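Local coordinates for genome polyprotein (Rhinovirus C, PDB 6KU8) that probably cleaves the viral polyprotein as a chymotrypsin-like 3C cysteine protease, captured here with the inhibitor rupintrivir in its substrate cleft, at residues G26-L31 / V39-A44. Sequence-based numbering, arbitrary orientation.
Sequences GEFNML and VVPTHA. With AG7 (4-{2-(4-fluoro-benzyl)-6-methyl-5-[(5-methyl-isoxazole-3-carbonyl)-amino]-4-oxo-heptanoylamino}-5-(2-oxo-pyrrolidin-3-yl)-pentanoic acid ethyl ester), chain B.
Val39 O takes a bond from Leu31 N at 3.2 Å, lying in its carbonyl plane, and a water lies 3.1 Å from the same Val39 O. That water is also within hydrogen-bonding reach of Asn29 O, but has more acceptors near it than protons to give. In return Val39 N gives a bond of 2.9 Å to Leu31 O. The two backbone bonds make Leu31 and Val39 an antiparallel hydrogen-bonded pair in the hairpin of strands 26-34 and 37-41, part of the N-terminal barrel. Beyond it the backbones move apart, and the Phe28 ring and Pro41 pack between them. Met30 CG, anti to its backbone N (chi1 -176°), meets Val40 CG1 at 3.5 Å. Further along, 42-44 coils into a short 3-10 turn, with Ala44 N bonded to Pro41 O. The turn sets Ala44 CB over the centre of the Phe28 ring, a CH-pi contact 3.5 Å from the centroid. Pro41 CG lies near Phe28 CD2. At the ring's edge, close to its plane, His43 NE2 comes within 3.6 Å of Phe28 CE2. The two rings are oblique, their planes at 64°. One face of the His43 ring carries C05 of the inhibitor over its centre, and Pro41 CB lies on the opposite face, toward the rim. His43 ND1 is hydrogen-bonded to Glu74, and the His43 side chain touches Cys150, consistent with the Cys-His-Glu triad of 3C proteases. Phe28 CE2 also approaches C20 of the inhibitor, 3.9 Å away. Packed by Phe28, Pro41 and inhibitor, and held at ND1 by Glu74, the His43 ring probably has little freedom to turn.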
ATOM      1  N   GLY A  26       0.357   8.591 -12.515  1.00 33.32           N
ATOM      2  CA  GLY A  26      -0.218   9.535 -11.579  1.00 30.86           C
ATOM      3  C   GLY A  26       0.447   9.489 -10.217  1.00 27.57           C
ATOM      4  O   GLY A  26       1.559   8.983 -10.041  1.00 25.75           O
ATOM      5  N   GLU A  27      -0.271  10.029  -9.231  1.00 24.45           N
ATOM      6  CA  GLU A  27       0.204  10.140  -7.860  1.00 25.13           C
ATOM      7  C   GLU A  27      -0.291   8.960  -7.032  1.00 24.63           C
ATOM      8  O   GLU A  27      -1.470   8.607  -7.080  1.00 22.49           O
ATOM      9  CB  GLU A  27      -0.273  11.443  -7.213  1.00 27.50           C
ATOM     10  CG  GLU A  27       0.517  12.674  -7.591  1.00 30.28           C
ATOM     11  CD  GLU A  27       0.123  13.883  -6.757  1.00 27.24           C
ATOM     12  OE1 GLU A  27      -0.961  13.866  -6.124  1.00 25.01           O
ATOM     13  OE2 GLU A  27       0.920  14.838  -6.721  1.00 25.89           O
ATOM     14  N   PHE A  28       0.617   8.365  -6.271  1.00 20.23           N
ATOM     15  CA  PHE A  28       0.312   7.246  -5.391  1.00 21.88           C
ATOM     16  C   PHE A  28       0.849   7.562  -4.008  1.00 22.04           C
ATOM     17  O   PHE A  28       1.746   8.398  -3.849  1.00 19.91           O
ATOM     18  CB  PHE A  28       0.940   5.930  -5.877  1.00 22.36           C
ATOM     19  CG  PHE A  28       0.489   5.509  -7.243  1.00 26.27           C
ATOM     20  CD1 PHE A  28       1.029   6.099  -8.379  1.00 27.49           C
ATOM     21  CD2 PHE A  28      -0.481   4.525  -7.392  1.00 26.27           C
ATOM     22  CE1 PHE A  28       0.599   5.718  -9.644  1.00 29.50           C
ATOM     23  CE2 PHE A  28      -0.903   4.129  -8.647  1.00 29.26           C
ATOM     24  CZ  PHE A  28      -0.376   4.723  -9.772  1.00 31.30           C
ATOM     25  N   ASN A  29       0.299   6.870  -3.010  1.00 19.01           N
ATOM     26  CA  ASN A  29       0.880   6.871  -1.675  1.00 16.94           C
ATOM     27  C   ASN A  29       1.933   5.776  -1.597  1.00 21.73           C
ATOM     28  O   ASN A  29       1.689   4.644  -2.022  1.00 19.03           O
ATOM     29  CB  ASN A  29      -0.170   6.656  -0.586  1.00 13.88           C
ATOM     30  CG  ASN A  29       0.433   6.689   0.797  1.00 17.47           C
ATOM     31  OD1 ASN A  29       1.030   7.681   1.198  1.00 22.53           O
ATOM     32  ND2 ASN A  29       0.281   5.601   1.537  1.00 18.18           N
ATOM     33  N   MET A  30       3.097   6.123  -1.051  1.00 18.64           N
ATOM     34  CA  MET A  30       4.181   5.190  -0.804  1.00 19.22           C
ATOM     35  C   MET A  30       4.327   4.992   0.699  1.00 19.40           C
ATOM     36  O   MET A  30       4.403   5.969   1.456  1.00 20.00           O
ATOM     37  CB  MET A  30       5.494   5.704  -1.404  1.00 17.37           C
ATOM     38  CG  MET A  30       6.681   4.718  -1.257  1.00 19.83           C
ATOM     39  SD  MET A  30       8.298   5.500  -1.578  1.00 24.08           S
ATOM     40  CE  MET A  30       8.640   6.201   0.043  1.00 18.04           C
ATOM     41  N   LEU A  31       4.361   3.734   1.130  1.00 18.79           N
ATOM     42  CA  LEU A  31       4.423   3.391   2.550  1.00 19.41           C
ATOM     43  C   LEU A  31       5.807   2.826   2.866  1.00 21.18           C
ATOM     44  O   LEU A  31       6.143   1.718   2.443  1.00 20.71           O
ATOM     45  CB  LEU A  31       3.335   2.384   2.916  1.00 18.58           C
ATOM     46  CG  LEU A  31       3.513   1.724   4.287  1.00 22.70           C
ATOM     47  CD1 LEU A  31       3.359   2.757   5.391  1.00 18.73           C
ATOM     48  CD2 LEU A  31       2.505   0.587   4.453  1.00 20.66           C
ATOM     49  N   VAL A  39       6.898   0.229   0.101  1.00 18.13           N
ATOM     50  CA  VAL A  39       5.926  -0.512  -0.679  1.00 16.08           C
ATOM     51  C   VAL A  39       5.162   0.471  -1.561  1.00 23.51           C
ATOM     52  O   VAL A  39       4.865   1.598  -1.148  1.00 21.06           O
ATOM     53  CB  VAL A  39       5.013  -1.308   0.276  1.00 23.57           C
ATOM     54  CG1 VAL A  39       3.566  -0.909   0.186  1.00 28.64           C
ATOM     55  CG2 VAL A  39       5.246  -2.788   0.124  1.00 27.55           C
ATOM     56  N   VAL A  40       4.936   0.071  -2.809  1.00 19.41           N
ATOM     57  CA  VAL A  40       4.103   0.819  -3.751  1.00 17.81           C
ATOM     58  C   VAL A  40       3.265  -0.159  -4.542  1.00 21.85           C
ATOM     59  O   VAL A  40       3.630  -1.335  -4.708  1.00 23.39           O
ATOM     60  CB  VAL A  40       4.952   1.657  -4.722  1.00 19.82           C
ATOM     61  CG1 VAL A  40       5.759   2.712  -3.979  1.00 31.69           C
ATOM     62  CG2 VAL A  40       5.902   0.744  -5.511  1.00 20.58           C
ATOM     63  N   PRO A  41       2.146   0.293  -5.079  1.00 21.97           N
ATOM     64  CA  PRO A  41       1.361  -0.600  -5.932  1.00 22.35           C
ATOM     65  C   PRO A  41       2.138  -0.942  -7.200  1.00 24.12           C
ATOM     66  O   PRO A  41       2.789  -0.086  -7.804  1.00 23.34           O
ATOM     67  CB  PRO A  41       0.089   0.208  -6.220  1.00 24.38           C
ATOM     68  CG  PRO A  41       0.038   1.242  -5.059  1.00 19.77           C
ATOM     69  CD  PRO A  41       1.475   1.595  -4.882  1.00 19.44           C
ATOM     70  N   THR A  42       2.088  -2.218  -7.584  1.00 22.12           N
ATOM     71  CA  THR A  42       2.810  -2.658  -8.780  1.00 21.77           C
ATOM     72  C   THR A  42       2.362  -1.890 -10.019  1.00 26.80           C
ATOM     73  O   THR A  42       3.186  -1.565 -10.882  1.00 25.57           O
ATOM     74  CB  THR A  42       2.623  -4.160  -8.991  1.00 22.37           C
ATOM     75  OG1 THR A  42       3.184  -4.859  -7.878  1.00 23.33           O
ATOM     76  CG2 THR A  42       3.329  -4.620 -10.279  1.00 23.63           C
ATOM     77  N   HIS A  43       1.065  -1.578 -10.124  1.00 26.26           N
ATOM     78  CA  HIS A  43       0.578  -0.889 -11.321  1.00 30.33           C
ATOM     79  C   HIS A  43       0.956   0.588 -11.363  1.00 30.83           C
ATOM     80  O   HIS A  43       0.595   1.271 -12.327  1.00 29.85           O
ATOM     81  CB  HIS A  43      -0.940  -1.047 -11.450  1.00 34.52           C
ATOM     82  CG  HIS A  43      -1.731  -0.290 -10.420  1.00 47.22           C
ATOM     83  ND1 HIS A  43      -2.258  -0.889  -9.291  1.00 47.57           N
ATOM     84  CD2 HIS A  43      -2.089   1.018 -10.352  1.00 43.51           C
ATOM     85  CE1 HIS A  43      -2.907   0.016  -8.574  1.00 40.04           C
ATOM     86  NE2 HIS A  43      -2.823   1.179  -9.199  1.00 49.11           N
ATOM     87  N   ALA A  44       1.652   1.111 -10.350  1.00 24.79           N
ATOM     88  CA  ALA A  44       2.255   2.430 -10.498  1.00 28.03           C
ATOM     89  C   ALA A  44       3.411   2.402 -11.487  1.00 27.61           C
ATOM     90  O   ALA A  44       3.805   3.457 -11.994  1.00 30.14           O
ATOM     91  CB  ALA A  44       2.724   2.965  -9.138  1.00 25.67           C
TER
HETATM   92  C01 AG7 B 501      -8.832  -0.773 -11.131  1.00 56.87           C
HETATM   93  C02 AG7 B 501      -7.467  -0.421 -11.696  1.00 55.13           C
HETATM   94  O03 AG7 B 501      -9.229  -0.494 -10.036  1.00 39.03           O
HETATM   95  C04 AG7 B 501      -6.417  -0.056 -10.655  1.00 48.62           C
HETATM   96  C05 AG7 B 501      -5.110  -0.173 -11.420  1.00 52.58           C
HETATM   97  C06 AG7 B 501      -4.668  -1.641 -11.522  1.00 47.89           C
HETATM   98  C07 AG7 B 501      -4.610  -2.428 -10.382  1.00 46.71           C
HETATM   99  C08 AG7 B 501      -4.214  -3.752 -10.469  1.00 48.30           C
HETATM  100  C09 AG7 B 501      -3.876  -4.306 -11.699  1.00 47.91           C
HETATM  101  C10 AG7 B 501      -3.934  -3.523 -12.844  1.00 49.60           C
HETATM  102  C11 AG7 B 501      -4.330  -2.194 -12.757  1.00 49.69           C
HETATM  103  N12 AG7 B 501      -6.688   1.796  -8.818  1.00 42.73           N
HETATM  104  C13 AG7 B 501      -7.123   3.173  -8.526  1.00 41.63           C
HETATM  105  C14 AG7 B 501      -8.160   3.007  -7.428  1.00 39.08           C
HETATM  106  C15 AG7 B 501      -9.494   2.423  -8.030  1.00 34.68           C
HETATM  107  C16 AG7 B 501     -10.668   2.614  -6.939  1.00 26.06           C
HETATM  108  N17 AG7 B 501     -11.776   2.958  -7.575  1.00 30.82           N
HETATM  109  O18 AG7 B 501     -10.544   2.461  -5.771  1.00 26.95           O
HETATM  110  C19 AG7 B 501      -6.085   4.242  -8.161  1.00 46.90           C
HETATM  111  C20 AG7 B 501      -4.749   3.976  -8.871  1.00 46.82           C
HETATM  112  C21 AG7 B 501      -4.894   4.934 -10.031  1.00 50.79           C
HETATM  113  O22 AG7 B 501      -4.435   4.602 -11.302  1.00 56.24           O
HETATM  114  O23 AG7 B 501      -5.451   5.957  -9.824  1.00 49.99           O
HETATM  115  C47 AG7 B 501      -6.769   1.360 -10.202  1.00 47.58           C
HETATM  116  O48 AG7 B 501      -7.150   2.140 -11.007  1.00 46.28           O
HETATM  117  C50 AG7 B 501      -4.721   5.606 -12.228  1.00 59.41           C
HETATM  118  C53 AG7 B 501      -3.888   5.351 -13.483  1.00 58.23           C
HETATM  119  C57 AG7 B 501      -9.642  -1.536 -12.163  1.00 62.42           C
HETATM  120  N58 AG7 B 501     -10.818  -2.038 -11.564  1.00 63.63           N
HETATM  121  C59 AG7 B 501     -11.310  -3.293 -12.015  1.00 73.33           C
HETATM  122  O60 AG7 B 501     -10.826  -3.993 -12.848  1.00 77.20           O
HETATM  123  C78 AG7 B 501     -10.088  -0.609 -13.296  1.00 64.57           C
HETATM  124  C81 AG7 B 501     -10.730  -1.359 -14.471  1.00 66.68           C
HETATM  125  F1  AG7 B 501      -3.491  -5.618 -11.775  1.00 48.64           F
HETATM  126  C82 AG7 B 501     -11.060   0.437 -12.738  1.00 74.14           C
HETATM  127  C83 AG7 B 501     -11.497   3.050  -9.066  1.00 34.72           C
HETATM  128  C84 AG7 B 501      -9.900   3.076  -9.131  1.00 36.83           C
HETATM  129  C1  AG7 B 501     -12.566  -3.591 -11.287  1.00 76.17           C
HETATM  130  O   HOH W   1       1.799   2.069  -0.787  1.00 20.37           O